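PDB 3H2G: esterase from Xanthomonas oryzae pv. oryzae, which hydrolyses ester bonds as a secreted-lipase relative that degrades rice cell walls and contributes to virulence, its precise substrate being less certain. Local coordinates for residues L320-S334 / F351-G365. Residues are numbered along the deposited sequence; the frame is centred on the assembly and turned at random.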
ATOM      1  N   LEU A 320       9.567   5.575  11.171  1.00  5.21           N
ATOM      2  CA  LEU A 320      10.070   6.896  11.522  1.00  6.67           C
ATOM      3  C   LEU A 320      11.557   7.018  11.848  1.00  8.33           C
ATOM      4  O   LEU A 320      12.198   8.007  11.482  1.00  7.90           O
ATOM      5  CB  LEU A 320       9.273   7.426  12.723  1.00  6.84           C
ATOM      6  CG  LEU A 320       7.746   7.390  12.629  1.00  6.63           C
ATOM      7  CD1 LEU A 320       7.137   7.750  13.986  1.00  7.07           C
ATOM      8  CD2 LEU A 320       7.274   8.361  11.549  1.00  7.44           C
ATOM      9  N   GLU A 321      12.102   6.020  12.533  1.00  8.90           N
ATOM     10  CA  GLU A 321      13.497   6.068  12.962  1.00 11.70           C
ATOM     11  C   GLU A 321      14.576   5.664  11.967  1.00 11.18           C
ATOM     12  O   GLU A 321      15.237   4.637  12.129  1.00 10.63           O
ATOM     13  CB  GLU A 321      13.658   5.255  14.247  1.00 14.88           C
ATOM     14  CG  GLU A 321      12.729   5.712  15.358  1.00 20.14           C
ATOM     15  CD  GLU A 321      12.956   4.959  16.653  1.00 24.43           C
ATOM     16  OE1 GLU A 321      12.943   3.710  16.626  1.00 26.37           O
ATOM     17  OE2 GLU A 321      13.140   5.621  17.697  1.00 27.69           O
ATOM     18  N   TRP A 322      14.757   6.488  10.943  1.00  9.17           N
ATOM     19  CA  TRP A 322      15.782   6.250   9.940  1.00  7.79           C
ATOM     20  C   TRP A 322      16.009   7.522   9.136  1.00  6.80           C
ATOM     21  O   TRP A 322      15.272   8.499   9.287  1.00  6.91           O
ATOM     22  CB  TRP A 322      15.404   5.080   9.020  1.00  6.58           C
ATOM     23  CG  TRP A 322      14.133   5.245   8.252  1.00  6.39           C
ATOM     24  CD1 TRP A 322      12.867   5.352   8.760  1.00  5.92           C
ATOM     25  CD2 TRP A 322      13.999   5.284   6.827  1.00  5.30           C
ATOM     26  NE1 TRP A 322      11.953   5.453   7.735  1.00  4.77           N
ATOM     27  CE2 TRP A 322      12.621   5.415   6.539  1.00  5.01           C
ATOM     28  CE3 TRP A 322      14.911   5.220   5.764  1.00  6.54           C
ATOM     29  CZ2 TRP A 322      12.133   5.485   5.231  1.00  5.10           C
ATOM     30  CZ3 TRP A 322      14.422   5.289   4.456  1.00  5.91           C
ATOM     31  CH2 TRP A 322      13.046   5.420   4.204  1.00  6.54           C
ATOM     32  N   ALA A 323      17.041   7.514   8.302  1.00  7.24           N
ATOM     33  CA  ALA A 323      17.378   8.677   7.495  1.00  7.10           C
ATOM     34  C   ALA A 323      17.293   8.346   6.008  1.00  7.37           C
ATOM     35  O   ALA A 323      18.205   7.738   5.447  1.00  8.21           O
ATOM     36  CB  ALA A 323      18.789   9.158   7.853  1.00  6.93           C
ATOM     37  N   PRO A 324      16.188   8.741   5.352  1.00  8.39           N
ATOM     38  CA  PRO A 324      15.991   8.480   3.921  1.00  7.82           C
ATOM     39  C   PRO A 324      17.071   9.147   3.073  1.00  9.93           C
ATOM     40  O   PRO A 324      17.397  10.319   3.279  1.00  8.52           O
ATOM     41  CB  PRO A 324      14.599   9.054   3.652  1.00  8.49           C
ATOM     42  CG  PRO A 324      13.909   8.920   4.986  1.00  7.58           C
ATOM     43  CD  PRO A 324      14.991   9.371   5.935  1.00  8.07           C
ATOM     44  N   GLN A 325      17.623   8.392   2.127  1.00  8.28           N
ATOM     45  CA  GLN A 325      18.678   8.894   1.253  1.00 11.20           C
ATOM     46  C   GLN A 325      18.147   9.248  -0.137  1.00  9.47           C
ATOM     47  O   GLN A 325      18.727  10.071  -0.847  1.00  9.84           O
ATOM     48  CB  GLN A 325      19.784   7.841   1.117  1.00 13.93           C
ATOM     49  CG  GLN A 325      21.007   8.312   0.347  1.00 21.60           C
ATOM     50  CD  GLN A 325      22.016   9.045   1.222  1.00 24.96           C
ATOM     51  OE1 GLN A 325      21.718   9.422   2.359  1.00 24.41           O
ATOM     52  NE2 GLN A 325      23.216   9.258   0.688  1.00 22.33           N
ATOM     53  N   THR A 326      17.043   8.619  -0.517  1.00  7.06           N
ATOM     54  CA  THR A 326      16.427   8.842  -1.823  1.00  7.27           C
ATOM     55  C   THR A 326      15.504  10.059  -1.843  1.00  7.38           C
ATOM     56  O   THR A 326      14.788  10.315  -0.873  1.00  8.37           O
ATOM     57  CB  THR A 326      15.578   7.617  -2.235  1.00  7.83           C
ATOM     58  OG1 THR A 326      16.400   6.446  -2.246  1.00  7.78           O
ATOM     59  CG2 THR A 326      14.968   7.821  -3.622  1.00  9.01           C
ATOM     60  N   PRO A 327      15.522  10.839  -2.941  1.00  6.97           N
ATOM     61  CA  PRO A 327      14.631  12.001  -2.994  1.00  8.20           C
ATOM     62  C   PRO A 327      13.224  11.447  -2.766  1.00  7.95           C
ATOM     63  O   PRO A 327      12.780  10.548  -3.482  1.00  7.40           O
ATOM     64  CB  PRO A 327      14.834  12.519  -4.410  1.00  8.83           C
ATOM     65  CG  PRO A 327      16.297  12.258  -4.633  1.00 10.74           C
ATOM     66  CD  PRO A 327      16.462  10.845  -4.076  1.00  8.67           C
ATOM     67  N   THR A 328      12.535  11.975  -1.764  1.00  6.75           N
ATOM     68  CA  THR A 328      11.212  11.472  -1.423  1.00  7.87           C
ATOM     69  C   THR A 328      10.162  12.566  -1.322  1.00  7.28           C
ATOM     70  O   THR A 328      10.446  13.676  -0.876  1.00  8.81           O
ATOM     71  CB  THR A 328      11.277  10.719  -0.076  1.00  6.24           C
ATOM     72  OG1 THR A 328      12.319   9.738  -0.135  1.00  6.36           O
ATOM     73  CG2 THR A 328       9.956  10.023   0.231  1.00  6.97           C
ATOM     74  N   LEU A 329       8.945  12.241  -1.744  1.00  6.81           N
ATOM     75  CA  LEU A 329       7.838  13.181  -1.684  1.00  5.87           C
ATOM     76  C   LEU A 329       6.623  12.491  -1.082  1.00  6.49           C
ATOM     77  O   LEU A 329       6.030  11.604  -1.696  1.00  6.53           O
ATOM     78  CB  LEU A 329       7.491  13.706  -3.082  1.00  5.80           C
ATOM     79  CG  LEU A 329       6.334  14.715  -3.142  1.00  5.45           C
ATOM     80  CD1 LEU A 329       6.614  15.887  -2.201  1.00  6.74           C
ATOM     81  CD2 LEU A 329       6.161  15.206  -4.573  1.00  7.37           C
ATOM     82  N   LEU A 330       6.269  12.886   0.134  1.00  5.91           N
ATOM     83  CA  LEU A 330       5.114  12.312   0.808  1.00  6.22           C
ATOM     84  C   LEU A 330       3.893  13.122   0.396  1.00  5.46           C
ATOM     85  O   LEU A 330       3.885  14.344   0.519  1.00  8.54           O
ATOM     86  CB  LEU A 330       5.305  12.374   2.325  1.00  6.48           C
ATOM     87  CG  LEU A 330       6.588  11.742   2.875  1.00  6.41           C
ATOM     88  CD1 LEU A 330       6.595  11.849   4.391  1.00  6.61           C
ATOM     89  CD2 LEU A 330       6.676  10.284   2.447  1.00  9.02           C
ATOM     90  N   CYS A 331       2.870  12.446  -0.107  1.00  5.22           N
ATOM     91  CA  CYS A 331       1.664  13.137  -0.541  1.00  5.33           C
ATOM     92  C   CYS A 331       0.466  12.677   0.271  1.00  5.67           C
ATOM     93  O   CYS A 331       0.390  11.525   0.701  1.00  4.27           O
ATOM     94  CB  CYS A 331       1.418  12.877  -2.029  1.00  5.41           C
ATOM     95  SG  CYS A 331       0.086  13.854  -2.811  1.00  8.30           S
ATOM     96  N   GLY A 332      -0.467  13.595   0.482  1.00  6.66           N
ATOM     97  CA  GLY A 332      -1.659  13.282   1.238  1.00  7.19           C
ATOM     98  C   GLY A 332      -2.577  14.484   1.214  1.00  7.72           C
ATOM     99  O   GLY A 332      -2.329  15.440   0.480  1.00  7.95           O
ATOM    100  N   SER A 333      -3.635  14.437   2.015  1.00  6.58           N
ATOM    101  CA  SER A 333      -4.591  15.531   2.079  1.00  7.20           C
ATOM    102  C   SER A 333      -4.940  15.861   3.522  1.00  8.54           C
ATOM    103  O   SER A 333      -5.155  14.962   4.338  1.00  7.54           O
ATOM    104  CB  SER A 333      -5.868  15.158   1.320  1.00  8.10           C
ATOM    105  OG  SER A 333      -6.912  16.079   1.601  1.00  7.68           O
ATOM    106  N   SER A 334      -4.993  17.152   3.839  1.00  8.93           N
ATOM    107  CA  SER A 334      -5.344  17.571   5.189  1.00 10.10           C
ATOM    108  C   SER A 334      -6.843  17.377   5.454  1.00  9.66           C
ATOM    109  O   SER A 334      -7.336  17.692   6.538  1.00  9.58           O
ATOM    110  CB  SER A 334      -4.930  19.029   5.423  1.00 11.28           C
ATOM    111  OG  SER A 334      -5.334  19.862   4.353  1.00 14.75           O
ATOM    112  N   PHE A 351      12.838  12.400  10.243  1.00  9.55           N
ATOM    113  CA  PHE A 351      13.907  12.230   9.263  1.00  9.24           C
ATOM    114  C   PHE A 351      14.929  13.357   9.373  1.00 10.88           C
ATOM    115  O   PHE A 351      16.138  13.118   9.351  1.00 10.37           O
ATOM    116  CB  PHE A 351      13.341  12.203   7.839  1.00  9.26           C
ATOM    117  CG  PHE A 351      12.366  11.082   7.584  1.00  8.86           C
ATOM    118  CD1 PHE A 351      12.449   9.888   8.297  1.00  8.93           C
ATOM    119  CD2 PHE A 351      11.389  11.211   6.603  1.00  9.01           C
ATOM    120  CE1 PHE A 351      11.568   8.835   8.034  1.00  7.79           C
ATOM    121  CE2 PHE A 351      10.504  10.166   6.330  1.00  8.54           C
ATOM    122  CZ  PHE A 351      10.596   8.975   7.048  1.00  9.36           C
ATOM    123  N   GLN A 352      14.439  14.586   9.489  1.00 11.00           N
ATOM    124  CA  GLN A 352      15.320  15.743   9.596  1.00 13.60           C
ATOM    125  C   GLN A 352      16.171  15.663  10.858  1.00 14.49           C
ATOM    126  O   GLN A 352      17.350  16.018  10.845  1.00 14.78           O
ATOM    127  CB  GLN A 352      14.492  17.034   9.581  1.00 14.44           C
ATOM    128  CG  GLN A 352      13.609  17.156   8.339  1.00 15.90           C
ATOM    129  CD  GLN A 352      12.785  18.431   8.307  1.00 18.57           C
ATOM    130  OE1 GLN A 352      12.221  18.845   9.318  1.00 19.77           O
ATOM    131  NE2 GLN A 352      12.696  19.049   7.136  1.00 18.34           N
ATOM    132  N   GLN A 353      15.578  15.183  11.945  1.00 14.43           N
ATOM    133  CA  GLN A 353      16.304  15.052  13.200  1.00 16.26           C
ATOM    134  C   GLN A 353      17.435  14.043  13.032  1.00 16.28           C
ATOM    135  O   GLN A 353      18.463  14.129  13.708  1.00 14.61           O
ATOM    136  CB  GLN A 353      15.363  14.591  14.315  1.00 19.80           C
ATOM    137  CG  GLN A 353      16.015  14.493  15.687  1.00 23.90           C
ATOM    138  CD  GLN A 353      16.538  15.831  16.185  1.00 25.11           C
ATOM    139  OE1 GLN A 353      15.794  16.805  16.276  1.00 26.92           O
ATOM    140  NE2 GLN A 353      17.824  15.881  16.513  1.00 28.84           N
ATOM    141  N   ARG A 354      17.247  13.087  12.126  1.00 14.63           N
ATOM    142  CA  ARG A 354      18.262  12.072  11.889  1.00 14.58           C
ATOM    143  C   ARG A 354      19.231  12.435  10.768  1.00 13.46           C
ATOM    144  O   ARG A 354      19.969  11.583  10.270  1.00 12.51           O
ATOM    145  CB  ARG A 354      17.602  10.714  11.626  1.00 16.83           C
ATOM    146  CG  ARG A 354      17.224   9.983  12.912  1.00 19.76           C
ATOM    147  CD  ARG A 354      16.371   8.749  12.663  1.00 21.80           C
ATOM    148  NE  ARG A 354      16.144   7.994  13.894  1.00 25.09           N
ATOM    149  CZ  ARG A 354      17.018   7.147  14.428  1.00 26.15           C
ATOM    150  NH1 ARG A 354      18.186   6.931  13.840  1.00 27.72           N
ATOM    151  NH2 ARG A 354      16.728   6.518  15.561  1.00 29.97           N
ATOM    152  N   GLY A 355      19.222  13.705  10.373  1.00 12.06           N
ATOM    153  CA  GLY A 355      20.140  14.172   9.348  1.00 13.38           C
ATOM    154  C   GLY A 355      19.717  14.127   7.889  1.00 13.89           C
ATOM    155  O   GLY A 355      20.531  14.411   7.010  1.00 13.95           O
ATOM    156  N   SER A 356      18.465  13.780   7.613  1.00 11.99           N
ATOM    157  CA  SER A 356      18.001  13.719   6.230  1.00 12.36           C
ATOM    158  C   SER A 356      17.107  14.886   5.819  1.00 13.19           C
ATOM    159  O   SER A 356      16.129  15.197   6.494  1.00 12.92           O
ATOM    160  CB  SER A 356      17.241  12.416   5.978  1.00 11.31           C
ATOM    161  OG  SER A 356      16.602  12.463   4.714  1.00 10.04           O
ATOM    162  N   ASN A 357      17.445  15.519   4.700  1.00 14.98           N
ATOM    163  CA  ASN A 357      16.650  16.627   4.180  1.00 16.55           C
ATOM    164  C   ASN A 357      16.117  16.211   2.809  1.00 15.47           C
ATOM    165  O   ASN A 357      15.735  17.051   1.996  1.00 14.76           O
ATOM    166  CB  ASN A 357      17.511  17.886   4.039  1.00 21.28           C
ATOM    167  CG  ASN A 357      18.388  17.860   2.797  1.00 26.74           C
ATOM    168  OD1 ASN A 357      19.184  16.940   2.598  1.00 31.15           O
ATOM    169  ND2 ASN A 357      18.243  18.877   1.950  1.00 30.50           N
ATOM    170  N   GLN A 358      16.084  14.905   2.568  1.00 13.42           N
ATOM    171  CA  GLN A 358      15.631  14.358   1.293  1.00 13.59           C
ATOM    172  C   GLN A 358      14.122  14.208   1.151  1.00 12.81           C
ATOM    173  O   GLN A 358      13.632  13.874   0.071  1.00 12.18           O
ATOM    174  CB  GLN A 358      16.275  12.987   1.056  1.00 14.90           C
ATOM    175  CG  GLN A 358      17.785  13.027   0.940  1.00 17.41           C
ATOM    176  CD  GLN A 358      18.238  13.816  -0.267  1.00 19.02           C
ATOM    177  OE1 GLN A 358      18.010  13.414  -1.408  1.00 19.42           O
ATOM    178  NE2 GLN A 358      18.876  14.954  -0.023  1.00 19.73           N
ATOM    179  N   VAL A 359      13.382  14.463   2.224  1.00 11.14           N
ATOM    180  CA  VAL A 359      11.936  14.285   2.175  1.00  8.67           C
ATOM    181  C   VAL A 359      11.101  15.560   2.240  1.00  9.44           C
ATOM    182  O   VAL A 359      11.252  16.373   3.150  1.00 10.06           O
ATOM    183  CB  VAL A 359      11.470  13.344   3.308  1.00  9.06           C
ATOM    184  CG1 VAL A 359      10.029  12.916   3.070  1.00  5.93           C
ATOM    185  CG2 VAL A 359      12.396  12.128   3.390  1.00  6.95           C
ATOM    186  N   ALA A 360      10.208  15.710   1.267  1.00  8.84           N
ATOM    187  CA  ALA A 360       9.318  16.861   1.195  1.00  7.74           C
ATOM    188  C   ALA A 360       7.876  16.388   1.327  1.00  8.25           C
ATOM    189  O   ALA A 360       7.596  15.189   1.300  1.00  6.63           O
ATOM    190  CB  ALA A 360       9.509  17.597  -0.126  1.00  9.28           C
ATOM    191  N   LEU A 361       6.960  17.337   1.457  1.00  8.46           N
ATOM    192  CA  LEU A 361       5.550  17.023   1.605  1.00  9.85           C
ATOM    193  C   LEU A 361       4.684  17.871   0.682  1.00  9.64           C
ATOM    194  O   LEU A 361       4.989  19.033   0.418  1.00  7.54           O
ATOM    195  CB  LEU A 361       5.124  17.267   3.055  1.00 13.04           C
ATOM    196  CG  LEU A 361       3.629  17.252   3.374  1.00 16.80           C
ATOM    197  CD1 LEU A 361       3.067  15.860   3.141  1.00 19.59           C
ATOM    198  CD2 LEU A 361       3.412  17.682   4.818  1.00 19.12           C
ATOM    199  N   VAL A 362       3.609  17.278   0.179  1.00  8.65           N
ATOM    200  CA  VAL A 362       2.671  18.001  -0.670  1.00  8.40           C
ATOM    201  C   VAL A 362       1.270  17.639  -0.186  1.00 10.14           C
ATOM    202  O   VAL A 362       0.996  16.484   0.141  1.00  8.92           O
ATOM    203  CB  VAL A 362       2.850  17.654  -2.173  1.00  9.60           C
ATOM    204  CG1 VAL A 362       2.672  16.162  -2.406  1.00  7.80           C
ATOM    205  CG2 VAL A 362       1.852  18.457  -3.003  1.00  8.39           C
ATOM    206  N   ASP A 363       0.400  18.643  -0.122  1.00  9.78           N
ATOM    207  CA  ASP A 363      -0.970  18.491   0.364  1.00  9.49           C
ATOM    208  C   ASP A 363      -1.974  18.766  -0.754  1.00 11.35           C
ATOM    209  O   ASP A 363      -1.964  19.842  -1.353  1.00 12.25           O
ATOM    210  CB  ASP A 363      -1.178  19.474   1.530  1.00 10.30           C
ATOM    211  CG  ASP A 363      -2.556  19.378   2.166  1.00  9.35           C
ATOM    212  OD1 ASP A 363      -3.388  18.567   1.717  1.00  8.60           O
ATOM    213  OD2 ASP A 363      -2.804  20.132   3.132  1.00  9.34           O
ATOM    214  N   THR A 364      -2.843  17.796  -1.027  1.00 10.86           N
ATOM    215  CA  THR A 364      -3.841  17.945  -2.082  1.00 10.76           C
ATOM    216  C   THR A 364      -5.225  18.283  -1.538  1.00 11.36           C
ATOM    217  O   THR A 364      -6.213  18.242  -2.273  1.00 10.83           O
ATOM    218  CB  THR A 364      -3.954  16.662  -2.927  1.00 11.40           C
ATOM    219  OG1 THR A 364      -4.381  15.575  -2.095  1.00 10.97           O
ATOM    220  CG2 THR A 364      -2.608  16.323  -3.554  1.00 10.67           C
ATOM    221  N   GLY A 365      -5.287  18.615  -0.252  1.00 12.29           N
ATOM    222  CA  GLY A 365      -6.554  18.954   0.372  1.00 14.42           C
ATOM    223  C   GLY A 365      -7.134  20.262  -0.130  1.00 16.25           C
ATOM    224  O   GLY A 365      -6.425  21.078  -0.726  1.00 16.65           O
TER
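Parallel pairing of strand 328-332 with strand 359-363 closes a beta-alpha-beta unit at one margin of the central sheet, 359-363 being its outermost strand in this chain. The strand axes approach to 4.6 Å at 25°, and the bonds alternate as parallel pairing requires: Thr-328 N gives to Gln-358 O, Thr-328 O receives Ala-360 N, and Leu-330 repeats this with Ala-360 O and Val-362 N. Side chains sort by face. Val-359 CG1 lies 3.6 Å from Leu-330 CG on the side where helix 342-353 packs; on the other, Val-362 CG1 sits 3.5 Å from Cys-331 SG, whose disulfide to Cys-384 ties the strand to helix 376-396.

Such a crossover between neighbouring parallel strands is expected of the alpha/beta-hydrolase fold, to whose clan the family belongs. Where its helix ends, Gly-355 completes a Schellman motif, and the Phe-351 ring meets two partners, one over its face and one at its edge. Pro-324 CG stands 3.5 Å above the centre of the Phe-351 ring, 4° off its normal, a CH-pi contact, while the edge of the same ring makes a T-shaped (edge-to-face) pair with the five-membered ring of Trp-322, planes 72° apart. Ser-356 places its OG opposite its own backbone N, where it gives a 2.7 Å bond to a lone pair of Pro-324 O and accepts from Gln-358 N as an ST turn.

At the C-terminal end of strand 359-363, Asp-363 OD1 is gripped from opposite faces of its carboxylate by Ser-334 N, at 3.0 Å, and Gly-365 N, the latter closing an Asx turn. Next to Ser-334, the side chain of Ser-333 touches part of what is probably the Ser-His-Asp triad (Ser-176, His-377, Asp-336), and its OG accepts a hydrogen bond from Asn-335 N.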